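Local structure of alpha-galactosidase 1 (3LRK) at residues Met64-Ile69 with Ser305-Ala310; Asn259-Leu264 with Ala284-Pro289. The protein hydrolyses terminal, non-reducing alpha-D-galactose residues from alpha-D-galactosides such as galactose oligosaccharides, galactomannans and galactolipids. The protein carries 1 engineered substitution. One frame throughout, in Å; residues are numbered along the deposited sequence.

Contact 1 of 2, residues Met64-Ile69 with Ser305-Ala310; sequences MGYKYI and SIYSQA
Between the two segments the best-held polar atom is the carbonyl oxygen of Tyr307, gripped by one short hydrogen bond, from Tyr66 OH to Tyr307 O at 2.7 Å. The hydroxyl lies in the carbonyl plane on a lone pair, with a C=O...donor angle of 125°. The bond ties two parts of the TIM barrel: the loop that leads into its second strand, 68-70, and the junction between helices 301-307 and 310-316, which follow the eighth strand.

An inverse gamma turn centred on Tyr66 turns the chain here. The Tyr66 side chain, with CG anti to its own carbonyl carbon (chi1 -63°), reaches toward the helix end and meets the acceptor with its ring edge, so that CE2 also comes within 3.3 Å of Tyr307 O. The Tyr66 hydroxyl in turn sits at the edge of the Tyr307 ring, near its plane, 3.7 Å from Tyr307 CD2. Tyr307 anchors its own phenol elsewhere, on Val266 O. Phe280, Ile292 and Ile313 pack around the Tyr66 ring. A phenylalanine here, without the hydroxyl, could not make the bond to Tyr307 O and would probably loosen the link between loop and helix end.

Met64 supplies the apolar half of the contact. Its chain bends at chi3 (71°), and the thioether lies along the turn between the helices: SD is 3.9 Å from Ser308 CB, and CE reaches Ala310 CB at 3.7 Å. The turn starts at Ser308, the first residue to leave the helix, and passes through Gln309, at the N-cap position of the next one. Ser308 O is hydrogen-bonded to a bound glycerol, and Met64 CE packs against the same oxygen at 3.3 Å.

Contact 2 of 2, residues Asn259-Leu264 with Ala284-Pro289; sequences NDLDNL and AMVKSP
Asn259 meets the second segment both through water and directly. Its ND2 donates to a water that in turn donates to Val286 O, while OD1 accepts from Trp204 NE1. The Asn259 carbonyl oxygen faces Ser288 CA at 3.4 Å in a nearly straight CA-H...O contact (170° at the hydrogen), and Pro289 CD lies 3.2 Å from the same oxygen.

The Asp260 side chain, its CG anti to the backbone N, crosses that of Pro289 at about a right angle, with Asp260 CG 3.7 Å from Pro289 CG. Asp260 OD1 accepts from Asp262 N in an Asx turn, met from above the carboxylate plane. The same side chain lies beside Arg205, a substrate-binding residue. Here the seventh strand of the TIM barrel ends against the approach to the eighth, the two ends of a beta-alpha-beta unit whose helix, 273-285, stops in a Schellman motif with Lys287 at C-prime.

Leu261 N donates to Ser288 OG at 3.1 Å, nearly straight at 166°. That hydroxyl spends its own proton on Pro289 O, so it both accepts and donates. The Leu261 side chain crosses Val286 at about a right angle, CD1 to CG2 at 3.8 Å. Beyond it, a water lies 2.9 Å from Asp262 O and 2.7 Å from Pro289 O and may donate to either, with more acceptors nearby than it has protons.

Overall arrangement
From the N terminus, the chain forms the first barrel strand, lays down 64-69 at the entry to the second, and builds the third to sixth before reaching 259-264 at the end of the seventh. Contact 2 closes after 19 residues, mostly helix 273-285, and ties the end of strand 258-260 to the approach to strand 290-292. Contact 1 closes later, spanning 235 residues, and ties the approach to strand 68-70 to the junction of helices 301-307 and 310-316. The short loop lies wholly within the long one and the two do not cross. Their centres are 13 Å apart, and they touch where Tyr307 OH packs against Leu264 O. Phe280 of helix 273-285 meets both Tyr66 and Leu264.

Contact 1 of 2, residues Met64-Ile69 with Ser305-Ala310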
loop_
_atom_site.group_PDB
_atom_site.type_symbol
_atom_site.label_atom_id
_atom_site.label_comp_id
_atom_site.label_asym_id
_atom_site.label_seq_id
_atom_site.Cartn_x
_atom_site.Cartn_y
_atom_site.Cartn_z
ATOM N N MET A 64 -31.263 -26.732 16.513
ATOM C CA MET A 64 -30.526 -25.656 17.191
ATOM C C MET A 64 -30.274 -24.480 16.242
ATOM O O MET A 64 -29.894 -23.389 16.672
ATOM C CB MET A 64 -29.200 -26.150 17.778
ATOM C CG MET A 64 -29.338 -27.234 18.843
ATOM S SD MET A 64 -27.927 -27.341 19.963
ATOM C CE MET A 64 -28.154 -25.834 20.915
ATOM N N GLY A 65 -30.492 -24.715 14.952
ATOM C CA GLY A 65 -30.394 -23.662 13.958
ATOM C C GLY A 65 -29.462 -24.005 12.816
ATOM O O GLY A 65 -29.427 -23.280 11.827
ATOM N N TYR A 66 -28.718 -25.106 12.946
ATOM C CA TYR A 66 -27.794 -25.561 11.886
ATOM C C TYR A 66 -28.571 -26.159 10.710
ATOM O O TYR A 66 -28.656 -27.387 10.547
ATOM C CB TYR A 66 -26.785 -26.582 12.416
ATOM C CG TYR A 66 -25.828 -26.088 13.486
ATOM C CD1 TYR A 66 -24.647 -25.404 13.152
ATOM C CD2 TYR A 66 -26.080 -26.333 14.838
ATOM C CE1 TYR A 66 -23.745 -24.972 14.158
ATOM C CE2 TYR A 66 -25.193 -25.901 15.839
ATOM C CZ TYR A 66 -24.034 -25.228 15.494
ATOM O OH TYR A 66 -23.168 -24.828 16.494
ATOM N N LYS A 67 -29.123 -25.281 9.884
ATOM C CA LYS A 67 -30.144 -25.682 8.910
ATOM C C LYS A 67 -29.734 -25.647 7.445
ATOM O O LYS A 67 -30.407 -26.245 6.605
ATOM C CB LYS A 67 -31.433 -24.879 9.134
ATOM C CG LYS A 67 -32.251 -25.440 10.303
ATOM C CD LYS A 67 -33.525 -24.663 10.557
ATOM C CE LYS A 67 -34.321 -25.314 11.669
ATOM N NZ LYS A 67 -35.667 -24.660 11.816
ATOM N N TYR A 68 -28.648 -24.939 7.142
ATOM C CA TYR A 68 -28.115 -24.913 5.781
ATOM C C TYR A 68 -27.159 -26.086 5.559
ATOM O O TYR A 68 -26.124 -26.188 6.224
ATOM C CB TYR A 68 -27.412 -23.578 5.484
ATOM C CG TYR A 68 -28.356 -22.425 5.262
ATOM C CD1 TYR A 68 -29.063 -22.299 4.067
ATOM C CD2 TYR A 68 -28.535 -21.449 6.240
ATOM C CE1 TYR A 68 -29.938 -21.229 3.857
ATOM C CE2 TYR A 68 -29.407 -20.378 6.043
ATOM C CZ TYR A 68 -30.098 -20.274 4.850
ATOM O OH TYR A 68 -30.957 -19.223 4.655
ATOM N N ILE A 69 -27.552 -26.987 4.663
ATOM C CA ILE A 69 -26.696 -28.078 4.186
ATOM C C ILE A 69 -26.037 -27.599 2.900
ATOM O O ILE A 69 -26.684 -27.523 1.831
ATOM C CB ILE A 69 -27.512 -29.389 3.933
ATOM C CG1 ILE A 69 -28.237 -29.838 5.215
ATOM C CG2 ILE A 69 -26.608 -30.502 3.366
ATOM C CD1 ILE A 69 -27.301 -30.098 6.431
ATOM N N SER A 305 -20.394 -31.383 21.932
ATOM C CA SER A 305 -20.991 -30.541 22.977
ATOM C C SER A 305 -20.590 -29.064 22.852
ATOM O O SER A 305 -21.256 -28.185 23.404
ATOM C CB SER A 305 -20.678 -31.067 24.375
ATOM O OG SER A 305 -19.302 -31.006 24.640
ATOM N N ILE A 306 -19.499 -28.801 22.135
ATOM C CA ILE A 306 -19.151 -27.420 21.787
ATOM C C ILE A 306 -20.184 -26.867 20.784
ATOM O O ILE A 306 -20.810 -25.824 21.036
ATOM C CB ILE A 306 -17.676 -27.298 21.311
ATOM C CG1 ILE A 306 -16.744 -27.444 22.524
ATOM C CG2 ILE A 306 -17.423 -25.945 20.602
ATOM C CD1 ILE A 306 -15.321 -27.781 22.193
ATOM N N TYR A 307 -20.401 -27.593 19.684
ATOM C CA TYR A 307 -21.398 -27.201 18.673
ATOM C C TYR A 307 -22.812 -27.077 19.239
ATOM O O TYR A 307 -23.649 -26.381 18.674
ATOM C CB TYR A 307 -21.448 -28.219 17.538
ATOM C CG TYR A 307 -20.345 -28.099 16.513
ATOM C CD1 TYR A 307 -19.507 -29.179 16.246
ATOM C CD2 TYR A 307 -20.156 -26.908 15.792
ATOM C CE1 TYR A 307 -18.489 -29.086 15.286
ATOM C CE2 TYR A 307 -19.139 -26.802 14.834
ATOM C CZ TYR A 307 -18.315 -27.890 14.589
ATOM O OH TYR A 307 -17.320 -27.778 13.650
ATOM N N SER A 308 -23.073 -27.779 20.340
ATOM C CA SER A 308 -24.416 -27.843 20.902
ATOM C C SER A 308 -24.629 -26.901 22.089
ATOM O O SER A 308 -25.681 -26.942 22.726
ATOM C CB SER A 308 -24.764 -29.291 21.284
ATOM O OG SER A 308 -24.152 -29.637 22.512
ATOM N N GLN A 309 -23.652 -26.037 22.373
ATOM C CA GLN A 309 -23.784 -25.088 23.487
ATOM C C GLN A 309 -24.769 -23.958 23.159
ATOM O O GLN A 309 -24.400 -22.934 22.557
ATOM C CB GLN A 309 -22.416 -24.552 23.942
ATOM C CG GLN A 309 -22.443 -23.730 25.262
ATOM C CD GLN A 309 -22.630 -24.593 26.519
ATOM O OE1 GLN A 309 -22.869 -25.796 26.430
ATOM N NE2 GLN A 309 -22.520 -23.973 27.688
ATOM N N ALA A 310 -26.018 -24.154 23.584
ATOM C CA ALA A 310 -27.118 -23.226 23.327
ATOM C C ALA A 310 -26.828 -21.797 23.773
ATOM O O ALA A 310 -27.203 -20.851 23.092
ATOM C CB ALA A 310 -28.400 -23.735 23.975
#

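Contact 2 of 2, residues Asn259-Leu264 with Ala284-Pro289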
loop_
_atom_site.group_PDB
_atom_site.type_symbol
_atom_site.label_atom_id
_atom_site.label_comp_id
_atom_site.label_asym_id
_atom_site.label_seq_id
_atom_site.Cartn_x
_atom_site.Cartn_y
_atom_site.Cartn_z
ATOM N N ASN A 259 -19.695 -10.351 8.563
ATOM C CA ASN A 259 -18.337 -10.835 8.341
ATOM C C ASN A 259 -18.337 -12.353 8.543
ATOM O O ASN A 259 -18.995 -12.866 9.453
ATOM C CB ASN A 259 -17.364 -10.182 9.319
ATOM C CG ASN A 259 -17.226 -8.674 9.102
ATOM O OD1 ASN A 259 -17.058 -8.209 7.979
ATOM N ND2 ASN A 259 -17.279 -7.915 10.189
ATOM N N ASP A 260 -17.599 -13.058 7.692
ATOM C CA ASP A 260 -17.549 -14.529 7.704
ATOM C C ASP A 260 -16.101 -14.949 7.949
ATOM O O ASP A 260 -15.223 -14.721 7.109
ATOM C CB ASP A 260 -18.088 -15.047 6.364
ATOM C CG ASP A 260 -18.108 -16.577 6.246
ATOM O OD1 ASP A 260 -17.648 -17.305 7.153
ATOM O OD2 ASP A 260 -18.585 -17.047 5.198
ATOM N N LEU A 261 -15.854 -15.542 9.117
ATOM C CA LEU A 261 -14.512 -15.975 9.513
ATOM C C LEU A 261 -14.170 -17.432 9.091
ATOM O O LEU A 261 -13.217 -18.029 9.610
ATOM C CB LEU A 261 -14.300 -15.784 11.026
ATOM C CG LEU A 261 -14.688 -14.548 11.866
ATOM C CD1 LEU A 261 -13.647 -14.280 12.985
ATOM C CD2 LEU A 261 -15.076 -13.259 11.108
ATOM N N ASP A 262 -14.955 -17.970 8.151
ATOM C CA ASP A 262 -14.782 -19.308 7.543
ATOM C C ASP A 262 -15.382 -20.407 8.433
ATOM O O ASP A 262 -15.732 -20.148 9.576
ATOM C CB ASP A 262 -13.308 -19.594 7.175
ATOM C CG ASP A 262 -13.156 -20.646 6.101
ATOM O OD1 ASP A 262 -14.165 -21.135 5.563
ATOM O OD2 ASP A 262 -12.000 -20.984 5.776
ATOM N N ASN A 263 -15.534 -21.613 7.890
ATOM C CA ASN A 263 -16.155 -22.716 8.626
ATOM C C ASN A 263 -15.387 -23.055 9.907
ATOM O O ASN A 263 -14.156 -22.942 9.958
ATOM C CB ASN A 263 -16.261 -23.963 7.756
ATOM C CG ASN A 263 -16.991 -23.725 6.441
ATOM O OD1 ASN A 263 -17.494 -22.626 6.151
ATOM N ND2 ASN A 263 -17.058 -24.765 5.640
ATOM N N LEU A 264 -16.130 -23.465 10.929
ATOM C CA LEU A 264 -15.576 -23.888 12.212
ATOM C C LEU A 264 -14.734 -25.148 12.078
ATOM O O LEU A 264 -15.116 -26.092 11.378
ATOM C CB LEU A 264 -16.716 -24.121 13.225
ATOM C CG LEU A 264 -17.462 -22.844 13.627
ATOM C CD1 LEU A 264 -18.894 -23.110 14.132
ATOM C CD2 LEU A 264 -16.637 -22.027 14.640
ATOM N N ALA A 284 -18.844 -17.026 17.456
ATOM C CA ALA A 284 -20.184 -16.614 17.892
ATOM C C ALA A 284 -20.231 -15.111 18.213
ATOM O O ALA A 284 -21.124 -14.380 17.747
ATOM C CB ALA A 284 -20.649 -17.441 19.091
ATOM N N MET A 285 -19.260 -14.673 19.004
ATOM C CA MET A 285 -19.237 -13.328 19.573
ATOM C C MET A 285 -19.080 -12.204 18.544
ATOM O O MET A 285 -19.585 -11.092 18.746
ATOM C CB MET A 285 -18.106 -13.239 20.589
ATOM C CG MET A 285 -18.305 -12.171 21.641
ATOM S SD MET A 285 -16.745 -11.834 22.456
ATOM C CE MET A 285 -15.780 -11.402 21.018
ATOM N N VAL A 286 -18.366 -12.490 17.452
ATOM C CA VAL A 286 -18.213 -11.517 16.364
ATOM C C VAL A 286 -19.318 -11.647 15.309
ATOM O O VAL A 286 -19.276 -10.980 14.270
ATOM C CB VAL A 286 -16.797 -11.563 15.709
ATOM C CG1 VAL A 286 -15.718 -11.323 16.754
ATOM C CG2 VAL A 286 -16.551 -12.889 14.981
ATOM N N LYS A 287 -20.304 -12.506 15.580
ATOM C CA LYS A 287 -21.422 -12.738 14.655
ATOM C C LYS A 287 -20.948 -13.239 13.274
ATOM O O LYS A 287 -21.455 -12.830 12.223
ATOM C CB LYS A 287 -22.309 -11.492 14.545
ATOM C CG LYS A 287 -23.497 -11.441 15.513
ATOM C CD LYS A 287 -23.112 -11.321 16.992
ATOM C CE LYS A 287 -24.292 -10.722 17.772
ATOM N NZ LYS A 287 -24.131 -10.879 19.239
ATOM N N SER A 288 -19.963 -14.130 13.295
ATOM C CA SER A 288 -19.621 -14.901 12.116
ATOM C C SER A 288 -20.727 -15.935 11.888
ATOM O O SER A 288 -21.373 -16.370 12.854
ATOM C CB SER A 288 -18.279 -15.619 12.305
ATOM O OG SER A 288 -17.989 -16.470 11.199
ATOM N N PRO A 289 -20.972 -16.309 10.612
ATOM C CA PRO A 289 -21.678 -17.559 10.344
ATOM C C PRO A 289 -21.096 -18.699 11.184
ATOM O O PRO A 289 -19.894 -18.713 11.489
ATOM C CB PRO A 289 -21.403 -17.803 8.861
ATOM C CG PRO A 289 -21.240 -16.434 8.284
ATOM C CD PRO A 289 -20.624 -15.596 9.368
HETATM O O HOH W 1 -20.255 -10.356 11.524
HETATM O O HOH W 2 -17.750 -9.275 12.846
HETATM O O HOH W 3 -18.513 -20.637 10.253
#